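Long-range contacts in uncharacterized protein (Mycobacterium tuberculosis CAS/NITR204, PDB 5VYQ), which probably transfers a formyl group from a reduced folate to the sugar amine of dTDP-4-amino-4,6-dideoxyglucose, as an N-formyltransferase: residues Asp77-His83 against Val96-Val101; Arg87-Ile93 against Ile132-Leu136; Val116-Ile120 against Asn218-Leu223. All blocks are in the same frame, centred on the assembly; numbering follows the deposited sequence.

Contact 1 (Asp77-His83 against Val96-Val101); sequences DLVLSFH and VRCVNV. With NA (sodium ion), chain H; 0FX (dTDP-4-amino-4,6-dideoxyglucose), chain D; FON (N-{[4-({[(6R)-2-amino-5-formyl-4-oxo-1,4,5,6,7,8-hexahydropteridin-6-yl]methyl}amino)phenyl]carbonyl}-L-glutamic acid), chain C.
Ser81 and Asn100 meet at the folinic acid end of two neighbouring parallel strands, where Ser81 OG donates to Asn100 OD1 over 2.8 Å, tilted 23° from the amide plane. Ser81 carries its hydroxyl anti to the backbone N (chi1 163°), which turns it along the sheet face toward Asn100. The amide's other end, ND2, lies 3.0 Å from the formyl oxygen O3 of the folinic acid. Water 3 lies 2.8 Å from Asn100 OD1 and may share its protons between this oxygen and Val101 O. Next along the chain, His83 ND1 donates to phosphate oxygen O3P of the nucleotide sugar at 2.8 Å, while its NE2 is held by Glu166. Behind these groups four backbone bonds run between the strands, from Val79 N to Arg97 O at 3.0 Å through to Val101 N on Ser81 O. On the sheet face of Leu78, Leu80 and Phe82, Leu80 CD2 packs alongside Val99 CB at 3.7 Å, and Val101 CG2 meets the Phe82 ring obliquely. Leu78 CD1 sits 3.6 Å above the centre of the Arg97 guanidinium, whose NH2 reaches Ile177 O and Tyr182. At the far end Asp77 OD2 binds a sodium ion at 2.6 Å. Strands 78-82 and 97-102, joined through helix 90-95, form a beta-alpha-beta unit of the Rossmann-like formyltransferase domain, with the ligand site at their C-terminal ends.

Contact 2 (Arg87-Ile93 against Ile132-Leu136); sequences RFPAALI and IDDQL. With FON (N-{[4-({[(6R)-2-amino-5-formyl-4-oxo-1,4,5,6,7,8-hexahydropteridin-6-yl]methyl}amino)phenyl]carbonyl}-L-glutamic acid), chain C.
Arg87 reaches across to Asp134 and Leu136 at the pterin site of the formyltransferase domain, which Arg87, Phe88, Ile132, Asp133, Gln135 and Leu136 line. In the conformer described here, one of two, its chain runs extended from CG to NE, with CG anti to the backbone N (chi1 -162°), to the loop 132-136; its grip is probably partial. NH1 donates to Asp134 O at 2.8 Å, in the carbonyl plane and with the acceptor in the guanidinium plane. Leu136 CD2, which also packs on the folinic acid, covers one face of this group 3.9 Å above its centre, the side chains crossing at about a right angle. Ile132 CD1 meets the Phe88 ring obliquely, while Leu92 CD2 lies over one ring face near the rim. Ile132 turns its other branch, CG2, to Ile93 CG2 at 3.8 Å, again nearly perpendicular, and to the pterin. Ile93 backs the loop from behind, CD1 against the backbone between Asp133 and Asp134. An Asx turn, Asp133 OD1 accepting from Gln135 N, shapes the loop, and His138 holds OD2. Both segments grip the pterin amino group: NA2 donates to Phe88 O at 3.2 Å, almost straight at 175°, and to Asp133 O at 3.1 Å.

Contact 3 (Val116-Ile120 against Asn218-Leu223); sequences VFSII and NRLRAL. With EDO (1,2-ethanediol), chain E.
Ala222 is pressed against helix 114-121; the short axes of the two antiparallel segments approach to 8.5 Å. Its CB lies 3.4 Å from Val116 O and is walled in by Ile119 CG2 and Ile120 CG1, both at 3.7 Å. This small methyl lets the backbones approach to 4.7 Å between the CA atoms of Val116 and Ala222. Ile119 sets CG2 anti to its backbone N, directing that branch between Asn218 O and Arg221 CG. Packing is looser toward the Asn218 and Arg221 side chains. Here the Ile119 methyl lies 3.8 Å above the guanidinium plane of Arg221, toward its rim, and a 1,2-ethanediol, probably from the crystallisation liquor, puts O1 over the opposite face. Arg221 NE and NH2 grip Asn218 OD1 side-on, from one face of the amide, while NH1 is held by Glu150 O and Asp153 O. The diol's O2 donates to Asn218 OD1, water 8 bridges Ile120 O and Asn218 ND2, and Ile120 CD1 touches Arg219 CD at 4.1 Å, the two side chains crossing at a slant. Elsewhere on helix 213-222, Leu220 packs on Leu220 of the second subunit. The contact thus seats the C-terminal N-formyltransferase dimerization domain against the formyltransferase domain that carries the ligand pockets, by antiparallel helix packing.

Contacts 1 and 2 lie 10 Å apart between centres and touch directly: Cys98 O is 2.9 Å from Ile132 N, a probable hydrogen bond, and Val79 CG1 packs on Phe88 CE1 at 3.8 Å. Strand pair and pocket loop together line part of the folinic acid site, contact 1 near its formyl group and contact 2 round the pterin. Through His83, contact 1 also reaches the nucleotide sugar. Contact 3 is separate, its centre 29 Å from each of the others and on the opposite side of the chain's centre. Even so, the Val116 side chain comes within about 5 Å of the nucleotide sugar, which thus lies between contacts 1 and 3, whose nearest atoms are about 12 Å apart.

Contact 1 (Asp77-His83 against Val96-Val101)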
loop_
_atom_site.group_PDB
_atom_site.type_symbol
_atom_site.label_atom_id
_atom_site.label_comp_id
_atom_site.label_asym_id
_atom_site.label_seq_id
_atom_site.Cartn_x
_atom_site.Cartn_y
_atom_site.Cartn_z
ATOM N N ASP A 77 -6.399 -46.188 7.632
ATOM C CA ASP A 77 -6.666 -46.610 6.278
ATOM C C ASP A 77 -6.373 -45.506 5.279
ATOM O O ASP A 77 -6.253 -45.790 4.094
ATOM C CB ASP A 77 -8.115 -47.052 6.118
ATOM C CG ASP A 77 -8.469 -48.203 7.080
ATOM O OD1 ASP A 77 -7.721 -49.208 7.095
ATOM O OD2 ASP A 77 -9.474 -48.023 7.794
ATOM N N LEU A 78 -6.365 -44.262 5.725
ATOM C CA LEU A 78 -6.219 -43.091 4.832
ATOM C C LEU A 78 -5.585 -41.963 5.654
ATOM O O LEU A 78 -5.983 -41.712 6.798
ATOM C CB LEU A 78 -7.596 -42.664 4.356
ATOM C CG LEU A 78 -7.717 -41.330 3.605
ATOM C CD1 LEU A 78 -6.894 -41.381 2.316
ATOM C CD2 LEU A 78 -9.165 -40.938 3.301
ATOM N N VAL A 79 -4.589 -41.301 5.102
ATOM C CA VAL A 79 -3.989 -40.151 5.766
ATOM C C VAL A 79 -4.205 -38.937 4.847
ATOM O O VAL A 79 -3.840 -38.963 3.682
ATOM C CB VAL A 79 -2.481 -40.375 6.039
ATOM C CG1 VAL A 79 -1.866 -39.175 6.712
ATOM C CG2 VAL A 79 -2.292 -41.586 6.924
ATOM N N LEU A 80 -4.749 -37.879 5.411
ATOM C CA LEU A 80 -4.906 -36.619 4.677
ATOM C C LEU A 80 -3.981 -35.531 5.179
ATOM O O LEU A 80 -3.869 -35.282 6.374
ATOM C CB LEU A 80 -6.332 -36.152 4.845
ATOM C CG LEU A 80 -7.429 -37.125 4.465
ATOM C CD1 LEU A 80 -8.808 -36.525 4.635
ATOM C CD2 LEU A 80 -7.254 -37.648 3.050
ATOM N N SER A 81 -3.300 -34.889 4.234
ATOM C CA SER A 81 -2.553 -33.660 4.501
ATOM C C SER A 81 -3.456 -32.473 4.177
ATOM O O SER A 81 -3.771 -32.213 3.002
ATOM C CB SER A 81 -1.273 -33.616 3.673
ATOM O OG SER A 81 -0.715 -32.295 3.590
ATOM N N PHE A 82 -3.894 -31.783 5.232
ATOM C CA PHE A 82 -4.621 -30.538 5.126
ATOM C C PHE A 82 -3.608 -29.444 5.428
ATOM O O PHE A 82 -3.608 -28.860 6.505
ATOM C CB PHE A 82 -5.831 -30.549 6.067
ATOM C CG PHE A 82 -7.082 -31.193 5.521
ATOM C CD1 PHE A 82 -7.043 -32.195 4.591
ATOM C CD2 PHE A 82 -8.322 -30.785 5.977
ATOM C CE1 PHE A 82 -8.208 -32.794 4.131
ATOM C CE2 PHE A 82 -9.499 -31.360 5.506
ATOM C CZ PHE A 82 -9.439 -32.400 4.607
ATOM N N HIS A 83 -2.702 -29.205 4.461
ATOM C CA HIS A 83 -1.637 -28.253 4.636
ATOM C C HIS A 83 -0.730 -28.649 5.797
ATOM O O HIS A 83 -0.388 -27.821 6.665
ATOM C CB HIS A 83 -2.105 -26.816 4.903
ATOM C CG HIS A 83 -3.042 -26.197 3.901
ATOM N ND1 HIS A 83 -3.098 -24.826 3.749
ATOM C CD2 HIS A 83 -4.001 -26.705 3.087
ATOM C CE1 HIS A 83 -4.045 -24.519 2.877
ATOM N NE2 HIS A 83 -4.586 -25.642 2.440
ATOM N N VAL A 96 0.409 -46.520 3.163
ATOM C CA VAL A 96 -1.004 -46.193 3.336
ATOM C C VAL A 96 -1.384 -45.137 2.293
ATOM O O VAL A 96 -0.523 -44.324 1.940
ATOM C CB VAL A 96 -1.334 -45.738 4.759
ATOM C CG1 VAL A 96 -0.560 -44.462 5.122
ATOM C CG2 VAL A 96 -2.861 -45.647 4.942
ATOM N N ARG A 97 -2.635 -45.155 1.844
ATOM C CA ARG A 97 -3.085 -44.130 0.877
ATOM C C ARG A 97 -3.018 -42.762 1.530
ATOM O O ARG A 97 -3.601 -42.538 2.583
ATOM C CB ARG A 97 -4.507 -44.440 0.403
ATOM C CG ARG A 97 -4.938 -43.566 -0.781
ATOM C CD ARG A 97 -6.143 -44.159 -1.487
ATOM N NE ARG A 97 -7.265 -44.424 -0.576
ATOM C CZ ARG A 97 -8.275 -43.601 -0.337
ATOM N NH1 ARG A 97 -9.203 -43.919 0.544
ATOM N NH2 ARG A 97 -8.378 -42.445 -0.969
ATOM N N CYS A 98 -2.277 -41.835 0.909
ATOM C CA CYS A 98 -2.130 -40.504 1.445
ATOM C C CYS A 98 -2.614 -39.529 0.371
ATOM O O CYS A 98 -2.297 -39.680 -0.822
ATOM C CB CYS A 98 -0.667 -40.172 1.778
ATOM S SG CYS A 98 0.062 -41.166 3.110
ATOM N N VAL A 99 -3.379 -38.545 0.810
ATOM C CA VAL A 99 -3.993 -37.566 -0.075
ATOM C C VAL A 99 -3.718 -36.192 0.486
ATOM O O VAL A 99 -3.847 -35.968 1.683
ATOM C CB VAL A 99 -5.512 -37.853 -0.169
ATOM C CG1 VAL A 99 -6.284 -36.755 -0.883
ATOM C CG2 VAL A 99 -5.722 -39.145 -0.921
ATOM N N ASN A 100 -3.360 -35.274 -0.406
ATOM C CA ASN A 100 -3.064 -33.896 -0.108
ATOM C C ASN A 100 -4.143 -32.972 -0.646
ATOM O O ASN A 100 -4.661 -33.179 -1.739
ATOM C CB ASN A 100 -1.738 -33.535 -0.782
ATOM C CG ASN A 100 -1.190 -32.208 -0.331
ATOM O OD1 ASN A 100 -1.245 -31.856 0.854
ATOM N ND2 ASN A 100 -0.552 -31.488 -1.254
ATOM N N VAL A 101 -4.462 -31.966 0.157
ATOM C CA VAL A 101 -5.256 -30.857 -0.295
ATOM C C VAL A 101 -4.368 -29.619 -0.386
ATOM O O VAL A 101 -3.903 -29.099 0.623
ATOM C CB VAL A 101 -6.431 -30.575 0.643
ATOM C CG1 VAL A 101 -7.178 -29.340 0.166
ATOM C CG2 VAL A 101 -7.291 -31.818 0.805
HETATM NA NA NA H . -10.815 -49.124 9.678
HETATM O O4P 0FX D . -1.388 -22.171 2.834
HETATM P P2 0FX D . -0.304 -22.863 3.587
HETATM O O3P 0FX D . -0.736 -23.711 4.762
HETATM O O1G 0FX D . 0.489 -23.627 2.405
HETATM C C1G 0FX D . 1.861 -23.965 2.501
HETATM C C2G 0FX D . 2.369 -24.152 1.065
HETATM O O2G 0FX D . 2.093 -22.924 0.377
HETATM C C3G 0FX D . 1.573 -25.279 0.384
HETATM O O3G 0FX D . 1.878 -25.370 -1.030
HETATM C C4G 0FX D . 1.764 -26.565 1.178
HETATM N N4A 0FX D . 0.927 -27.595 0.518
HETATM C C5G 0FX D . 1.340 -26.317 2.627
HETATM C C6G 0FX D . 1.827 -27.495 3.468
HETATM O O5G 0FX D . 1.984 -25.186 3.239
HETATM O OPP 0FX D . 0.831 -21.830 4.075
HETATM P P 0FX D . 0.796 -20.734 5.260
HETATM O O1P 0FX D . 2.152 -20.738 5.851
HETATM O O2P 0FX D . -0.448 -20.942 6.087
HETATM O O5 0FX D . 0.588 -19.336 4.502
HETATM C C5 0FX D . -0.645 -18.986 3.916
HETATM C C4 0FX D . -0.436 -17.792 3.005
HETATM O O4 0FX D . -0.034 -16.687 3.810
HETATM C C3 0FX D . 0.683 -17.896 1.969
HETATM O O3 0FX D . 0.211 -18.529 0.774
HETATM C C2 0FX D . 1.103 -16.468 1.681
HETATM C C1 0FX D . 0.868 -15.872 3.051
HETATM N N11 0FX D . 2.115 -15.754 3.816
HETATM C C61 0FX D . 2.471 -16.568 4.831
HETATM C C51 0FX D . 3.646 -16.370 5.530
HETATM C C5A 0FX D . 4.026 -17.331 6.629
HETATM C C21 0FX D . 2.906 -14.627 3.606
HETATM O O21 0FX D . 2.546 -13.794 2.658
HETATM N N31 0FX D . 4.052 -14.409 4.252
HETATM C C41 0FX D . 4.397 -15.249 5.255
HETATM O O41 0FX D . 5.546 -14.989 5.910
HETATM N N1 FON C . 4.890 -35.141 1.599
HETATM C C2 FON C . 5.183 -35.521 0.360
HETATM N NA2 FON C . 5.921 -36.655 0.192
HETATM N N3 FON C . 4.767 -34.783 -0.682
HETATM C C4 FON C . 4.045 -33.644 -0.547
HETATM O O4 FON C . 3.645 -33.001 -1.546
HETATM C C4A FON C . 3.675 -33.215 0.813
HETATM N N5 FON C . 2.974 -32.045 1.149
HETATM C C6 FON C . 3.270 -31.519 2.492
HETATM C C7 FON C . 2.981 -32.638 3.498
HETATM N N8 FON C . 3.813 -33.769 3.169
HETATM C C8A FON C . 4.144 -34.068 1.899
HETATM C C9 FON C . 4.699 -30.946 2.623
HETATM N N10 FON C . 4.818 -29.767 1.770
HETATM C C11 FON C . 8.285 -27.501 1.387
HETATM C C12 FON C . 7.153 -27.216 0.623
HETATM C C13 FON C . 6.006 -27.988 0.770
HETATM C C14 FON C . 5.963 -29.033 1.685
HETATM C C15 FON C . 7.083 -29.332 2.454
HETATM C C16 FON C . 8.238 -28.565 2.297
HETATM C C FON C . 9.539 -26.636 1.206
HETATM O O FON C . 9.538 -25.568 0.557
HETATM N N FON C . 10.660 -27.053 1.805
HETATM C CA FON C . 11.911 -26.297 1.807
HETATM C CB FON C . 12.434 -26.035 3.229
HETATM C CG FON C . 11.380 -25.250 4.020
HETATM C CD FON C . 11.848 -24.530 5.269
HETATM O OE1 FON C . 13.051 -24.211 5.369
HETATM O OE2 FON C . 10.994 -24.234 6.147
HETATM C CT FON C . 12.927 -27.032 0.984
HETATM O O1 FON C . 13.905 -26.348 0.597
HETATM O O2 FON C . 12.748 -28.246 0.716
HETATM C CP1 FON C . 2.188 -31.479 0.335
HETATM O O3 FON C . 1.599 -30.442 0.622
HETATM O O HOH W 1 -8.107 -46.151 2.101
HETATM O O HOH W 2 -4.511 -47.380 2.313
HETATM O O HOH W 3 -1.368 -29.118 1.579
HETATM O O HOH W 4 -12.509 -49.354 11.297
HETATM O O HOH W 5 -9.278 -49.860 10.888
HETATM O O HOH W 6 -11.214 -51.219 8.234
#

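Contact 2 (Arg87-Ile93 against Ile132-Leu136)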
loop_
_atom_site.group_PDB
_atom_site.type_symbol
_atom_site.label_atom_id
_atom_site.label_comp_id
_atom_site.label_asym_id
_atom_site.label_seq_id
_atom_site.Cartn_x
_atom_site.Cartn_y
_atom_site.Cartn_z
ATOM N N ARG A 87 7.051 -33.081 5.683
ATOM C CA ARG A 87 7.065 -33.993 4.547
ATOM C C ARG A 87 6.779 -35.414 5.036
ATOM O O ARG A 87 7.210 -35.819 6.112
ATOM C CB ARG A 87 8.415 -33.936 3.810
ATOM C CG ARG A 87 8.364 -34.507 2.407
ATOM C CD ARG A 87 9.523 -34.015 1.569
ATOM N NE ARG A 87 9.486 -34.558 0.221
ATOM C CZ ARG A 87 10.134 -33.974 -0.773
ATOM N NH1 ARG A 87 10.106 -34.476 -1.995
ATOM N NH2 ARG A 87 10.802 -32.856 -0.528
ATOM N N PHE A 88 6.023 -36.166 4.244
ATOM C CA PHE A 88 5.663 -37.553 4.537
ATOM C C PHE A 88 6.806 -38.377 3.947
ATOM O O PHE A 88 7.071 -38.291 2.739
ATOM C CB PHE A 88 4.354 -37.932 3.857
ATOM C CG PHE A 88 3.096 -37.344 4.484
ATOM C CD1 PHE A 88 1.871 -37.817 4.057
ATOM C CD2 PHE A 88 3.100 -36.397 5.523
ATOM C CE1 PHE A 88 0.660 -37.345 4.564
ATOM C CE2 PHE A 88 1.906 -35.922 6.032
ATOM C CZ PHE A 88 0.682 -36.391 5.580
ATOM N N PRO A 89 7.445 -39.198 4.768
ATOM C CA PRO A 89 8.479 -40.051 4.185
ATOM C C PRO A 89 7.966 -41.190 3.330
ATOM O O PRO A 89 6.774 -41.540 3.382
ATOM C CB PRO A 89 9.177 -40.627 5.405
ATOM C CG PRO A 89 8.108 -40.649 6.440
ATOM C CD PRO A 89 7.277 -39.425 6.214
ATOM N N ALA A 90 8.907 -41.782 2.586
ATOM C CA ALA A 90 8.567 -42.885 1.703
ATOM C C ALA A 90 7.777 -43.972 2.433
ATOM O O ALA A 90 6.779 -44.455 1.913
ATOM C CB ALA A 90 9.836 -43.467 1.063
ATOM N N ALA A 91 8.189 -44.367 3.638
ATOM C CA ALA A 91 7.516 -45.495 4.287
ATOM C C ALA A 91 6.033 -45.201 4.579
ATOM O O ALA A 91 5.200 -46.109 4.616
ATOM C CB ALA A 91 8.224 -45.921 5.561
ATOM N N LEU A 92 5.705 -43.935 4.784
ATOM C CA LEU A 92 4.346 -43.558 5.069
ATOM C C LEU A 92 3.569 -43.566 3.769
ATOM O O LEU A 92 2.564 -44.253 3.681
ATOM C CB LEU A 92 4.269 -42.175 5.713
ATOM C CG LEU A 92 2.858 -41.645 5.975
ATOM C CD1 LEU A 92 2.086 -42.592 6.881
ATOM C CD2 LEU A 92 2.924 -40.268 6.620
ATOM N N ILE A 93 4.075 -42.867 2.749
ATOM C CA ILE A 93 3.337 -42.765 1.507
ATOM C C ILE A 93 3.228 -44.107 0.773
ATOM O O ILE A 93 2.243 -44.352 0.082
ATOM C CB ILE A 93 3.869 -41.674 0.598
ATOM C CG1 ILE A 93 5.284 -41.925 0.187
ATOM C CG2 ILE A 93 3.733 -40.294 1.254
ATOM C CD1 ILE A 93 5.724 -41.003 -0.944
ATOM N N ILE A 132 -0.552 -38.511 -2.761
ATOM C CA ILE A 132 0.817 -38.080 -2.474
ATOM C C ILE A 132 1.792 -39.123 -2.952
ATOM O O ILE A 132 1.595 -40.343 -2.747
ATOM C CB ILE A 132 1.002 -37.818 -0.967
ATOM C CG1 ILE A 132 -0.044 -36.786 -0.528
ATOM C CG2 ILE A 132 2.396 -37.348 -0.717
ATOM C CD1 ILE A 132 -0.007 -36.401 0.938
ATOM N N ASP A 133 2.872 -38.657 -3.564
ATOM C CA ASP A 133 4.051 -39.472 -3.916
ATOM C C ASP A 133 5.316 -38.824 -3.368
ATOM O O ASP A 133 5.275 -37.948 -2.496
ATOM C CB ASP A 133 4.107 -39.750 -5.415
ATOM C CG ASP A 133 4.417 -38.522 -6.262
ATOM O OD1 ASP A 133 4.893 -37.478 -5.760
ATOM O OD2 ASP A 133 4.155 -38.628 -7.493
ATOM N N ASP A 134 6.471 -39.304 -3.786
ATOM C CA ASP A 134 7.726 -38.826 -3.256
ATOM C C ASP A 134 8.055 -37.372 -3.595
ATOM O O ASP A 134 8.922 -36.790 -2.945
ATOM C CB ASP A 134 8.854 -39.754 -3.714
ATOM C CG ASP A 134 9.011 -39.798 -5.214
ATOM O OD1 ASP A 134 8.176 -40.397 -5.908
ATOM O OD2 ASP A 134 9.988 -39.194 -5.689
ATOM N N GLN A 135 7.408 -36.789 -4.600
ATOM C CA GLN A 135 7.679 -35.401 -4.934
ATOM C C GLN A 135 6.648 -34.498 -4.282
ATOM O O GLN A 135 5.627 -34.945 -3.771
ATOM C CB GLN A 135 7.738 -35.180 -6.441
ATOM C CG GLN A 135 8.906 -35.918 -7.035
ATOM C CD GLN A 135 8.927 -35.838 -8.539
ATOM O OE1 GLN A 135 9.253 -34.788 -9.097
ATOM N NE2 GLN A 135 8.572 -36.928 -9.212
ATOM N N LEU A 136 6.954 -33.214 -4.268
ATOM C CA LEU A 136 6.008 -32.238 -3.719
ATOM C C LEU A 136 4.901 -31.883 -4.687
ATOM O O LEU A 136 5.174 -31.516 -5.837
ATOM C CB LEU A 136 6.766 -30.961 -3.301
ATOM C CG LEU A 136 7.743 -31.042 -2.131
ATOM C CD1 LEU A 136 8.399 -29.681 -1.860
ATOM C CD2 LEU A 136 7.066 -31.464 -0.843
HETATM N N1 FON C . 4.890 -35.141 1.599
HETATM C C2 FON C . 5.183 -35.521 0.360
HETATM N NA2 FON C . 5.921 -36.655 0.192
HETATM N N3 FON C . 4.767 -34.783 -0.682
HETATM C C4 FON C . 4.045 -33.644 -0.547
HETATM O O4 FON C . 3.645 -33.001 -1.546
HETATM C C4A FON C . 3.675 -33.215 0.813
HETATM N N5 FON C . 2.974 -32.045 1.149
HETATM C C6 FON C . 3.270 -31.519 2.492
HETATM C C7 FON C . 2.981 -32.638 3.498
HETATM N N8 FON C . 3.813 -33.769 3.169
HETATM C C8A FON C . 4.144 -34.068 1.899
HETATM C C9 FON C . 4.699 -30.946 2.623
HETATM N N10 FON C . 4.818 -29.767 1.770
HETATM C C11 FON C . 8.285 -27.501 1.387
HETATM C C12 FON C . 7.153 -27.216 0.623
HETATM C C13 FON C . 6.006 -27.988 0.770
HETATM C C14 FON C . 5.963 -29.033 1.685
HETATM C C15 FON C . 7.083 -29.332 2.454
HETATM C C16 FON C . 8.238 -28.565 2.297
HETATM C C FON C . 9.539 -26.636 1.206
HETATM O O FON C . 9.538 -25.568 0.557
HETATM N N FON C . 10.660 -27.053 1.805
HETATM C CA FON C . 11.911 -26.297 1.807
HETATM C CB FON C . 12.434 -26.035 3.229
HETATM C CG FON C . 11.380 -25.250 4.020
HETATM C CD FON C . 11.848 -24.530 5.269
HETATM O OE1 FON C . 13.051 -24.211 5.369
HETATM O OE2 FON C . 10.994 -24.234 6.147
HETATM C CT FON C . 12.927 -27.032 0.984
HETATM O O1 FON C . 13.905 -26.348 0.597
HETATM O O2 FON C . 12.748 -28.246 0.716
HETATM C CP1 FON C . 2.188 -31.479 0.335
HETATM O O3 FON C . 1.599 -30.442 0.622
HETATM O O HOH W 7 0.293 -42.338 -0.935
#

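Contact 3 (Val116-Ile120 against Asn218-Leu223)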
loop_
_atom_site.group_PDB
_atom_site.type_symbol
_atom_site.label_atom_id
_atom_site.label_comp_id
_atom_site.label_asym_id
_atom_site.label_seq_id
_atom_site.Cartn_x
_atom_site.Cartn_y
_atom_site.Cartn_z
ATOM N N VAL A 116 1.272 -16.469 -4.992
ATOM C CA VAL A 116 2.316 -15.443 -5.082
ATOM C C VAL A 116 2.982 -15.539 -6.444
ATOM O O VAL A 116 3.086 -14.575 -7.194
ATOM C CB VAL A 116 3.356 -15.541 -3.951
ATOM C CG1 VAL A 116 4.470 -14.562 -4.200
ATOM C CG2 VAL A 116 2.703 -15.364 -2.585
ATOM N N PHE A 117 3.345 -16.750 -6.806
ATOM C CA PHE A 117 4.082 -16.996 -8.017
ATOM C C PHE A 117 3.151 -16.871 -9.226
ATOM O O PHE A 117 3.554 -16.340 -10.299
ATOM C CB PHE A 117 4.803 -18.355 -7.915
ATOM C CG PHE A 117 5.892 -18.364 -6.908
ATOM C CD1 PHE A 117 7.159 -17.915 -7.261
ATOM C CD2 PHE A 117 5.661 -18.770 -5.595
ATOM C CE1 PHE A 117 8.201 -17.922 -6.371
ATOM C CE2 PHE A 117 6.709 -18.755 -4.696
ATOM C CZ PHE A 117 7.961 -18.316 -5.070
ATOM N N SER A 118 1.892 -17.282 -9.086
ATOM C CA SER A 118 0.977 -17.150 -10.219
ATOM C C SER A 118 0.548 -15.720 -10.539
ATOM O O SER A 118 0.296 -15.371 -11.702
ATOM C CB SER A 118 -0.272 -17.998 -10.004
ATOM O OG SER A 118 0.034 -19.358 -10.229
ATOM N N ILE A 119 0.465 -14.883 -9.520
ATOM C CA ILE A 119 0.201 -13.471 -9.792
ATOM C C ILE A 119 1.282 -12.910 -10.705
ATOM O O ILE A 119 1.005 -12.076 -11.561
ATOM C CB ILE A 119 0.107 -12.669 -8.474
ATOM C CG1 ILE A 119 -1.239 -13.015 -7.831
ATOM C CG2 ILE A 119 0.181 -11.157 -8.681
ATOM C CD1 ILE A 119 -1.401 -12.655 -6.389
ATOM N N ILE A 120 2.505 -13.303 -10.462
ATOM C CA ILE A 120 3.636 -12.808 -11.252
ATOM C C ILE A 120 3.725 -13.475 -12.605
ATOM O O ILE A 120 3.976 -12.790 -13.597
ATOM C CB ILE A 120 4.953 -12.982 -10.498
ATOM C CG1 ILE A 120 4.987 -12.003 -9.318
ATOM C CG2 ILE A 120 6.185 -12.892 -11.423
ATOM C CD1 ILE A 120 6.001 -12.397 -8.286
ATOM N N ASN A 218 2.532 -6.155 -10.385
ATOM C CA ASN A 218 2.342 -7.595 -10.150
ATOM C C ASN A 218 3.266 -8.118 -9.056
ATOM O O ASN A 218 2.816 -8.804 -8.123
ATOM C CB ASN A 218 2.532 -8.398 -11.422
ATOM C CG ASN A 218 1.372 -8.249 -12.381
ATOM O OD1 ASN A 218 0.306 -7.733 -12.045
ATOM N ND2 ASN A 218 1.601 -8.681 -13.600
ATOM N N ARG A 219 4.524 -7.678 -9.068
ATOM C CA ARG A 219 5.403 -8.042 -7.953
ATOM C C ARG A 219 4.905 -7.600 -6.597
ATOM O O ARG A 219 4.934 -8.382 -5.632
ATOM C CB ARG A 219 6.803 -7.488 -8.225
ATOM C CG ARG A 219 7.901 -7.779 -7.214
ATOM C CD ARG A 219 8.302 -9.249 -7.183
ATOM N NE ARG A 219 9.639 -9.345 -6.612
ATOM C CZ ARG A 219 10.765 -9.004 -7.227
ATOM N NH1 ARG A 219 11.906 -9.041 -6.538
ATOM N NH2 ARG A 219 10.768 -8.672 -8.518
ATOM N N LEU A 220 4.533 -6.333 -6.474
ATOM C CA LEU A 220 4.102 -5.805 -5.206
ATOM C C LEU A 220 2.817 -6.450 -4.711
ATOM O O LEU A 220 2.687 -6.768 -3.543
ATOM C CB LEU A 220 3.862 -4.315 -5.255
ATOM C CG LEU A 220 5.067 -3.445 -5.494
ATOM C CD1 LEU A 220 4.577 -2.006 -5.408
ATOM C CD2 LEU A 220 6.129 -3.738 -4.452
ATOM N N ARG A 221 1.851 -6.651 -5.609
ATOM C CA ARG A 221 0.587 -7.218 -5.135
ATOM C C ARG A 221 0.779 -8.720 -4.810
ATOM O O ARG A 221 0.102 -9.280 -3.947
ATOM C CB ARG A 221 -0.515 -6.972 -6.192
ATOM C CG ARG A 221 -0.501 -7.805 -7.450
ATOM C CD ARG A 221 -1.359 -7.150 -8.524
ATOM N NE ARG A 221 -1.414 -7.865 -9.801
ATOM C CZ ARG A 221 -2.398 -8.654 -10.211
ATOM N NH1 ARG A 221 -3.431 -8.946 -9.450
ATOM N NH2 ARG A 221 -2.343 -9.115 -11.442
ATOM N N ALA A 222 1.649 -9.394 -5.565
ATOM C CA ALA A 222 1.986 -10.770 -5.236
ATOM C C ALA A 222 2.539 -10.921 -3.813
ATOM O O ALA A 222 2.325 -11.968 -3.167
ATOM C CB ALA A 222 2.942 -11.355 -6.257
ATOM N N LEU A 223 3.264 -9.893 -3.341
ATOM C CA LEU A 223 3.878 -9.894 -2.040
ATOM C C LEU A 223 3.066 -9.211 -0.978
ATOM O O LEU A 223 3.500 -9.072 0.155
ATOM C CB LEU A 223 5.280 -9.256 -2.122
ATOM C CG LEU A 223 6.243 -10.014 -3.034
ATOM C CD1 LEU A 223 7.524 -9.252 -3.381
ATOM C CD2 LEU A 223 6.594 -11.342 -2.371
HETATM C C1 EDO E . -1.867 -4.953 -11.902
HETATM O O1 EDO E . -2.997 -5.762 -12.238
HETATM C C2 EDO E . -1.214 -4.591 -13.229
HETATM O O2 EDO E . -0.701 -5.729 -13.907
HETATM O O HOH W 8 4.334 -10.015 -13.700
#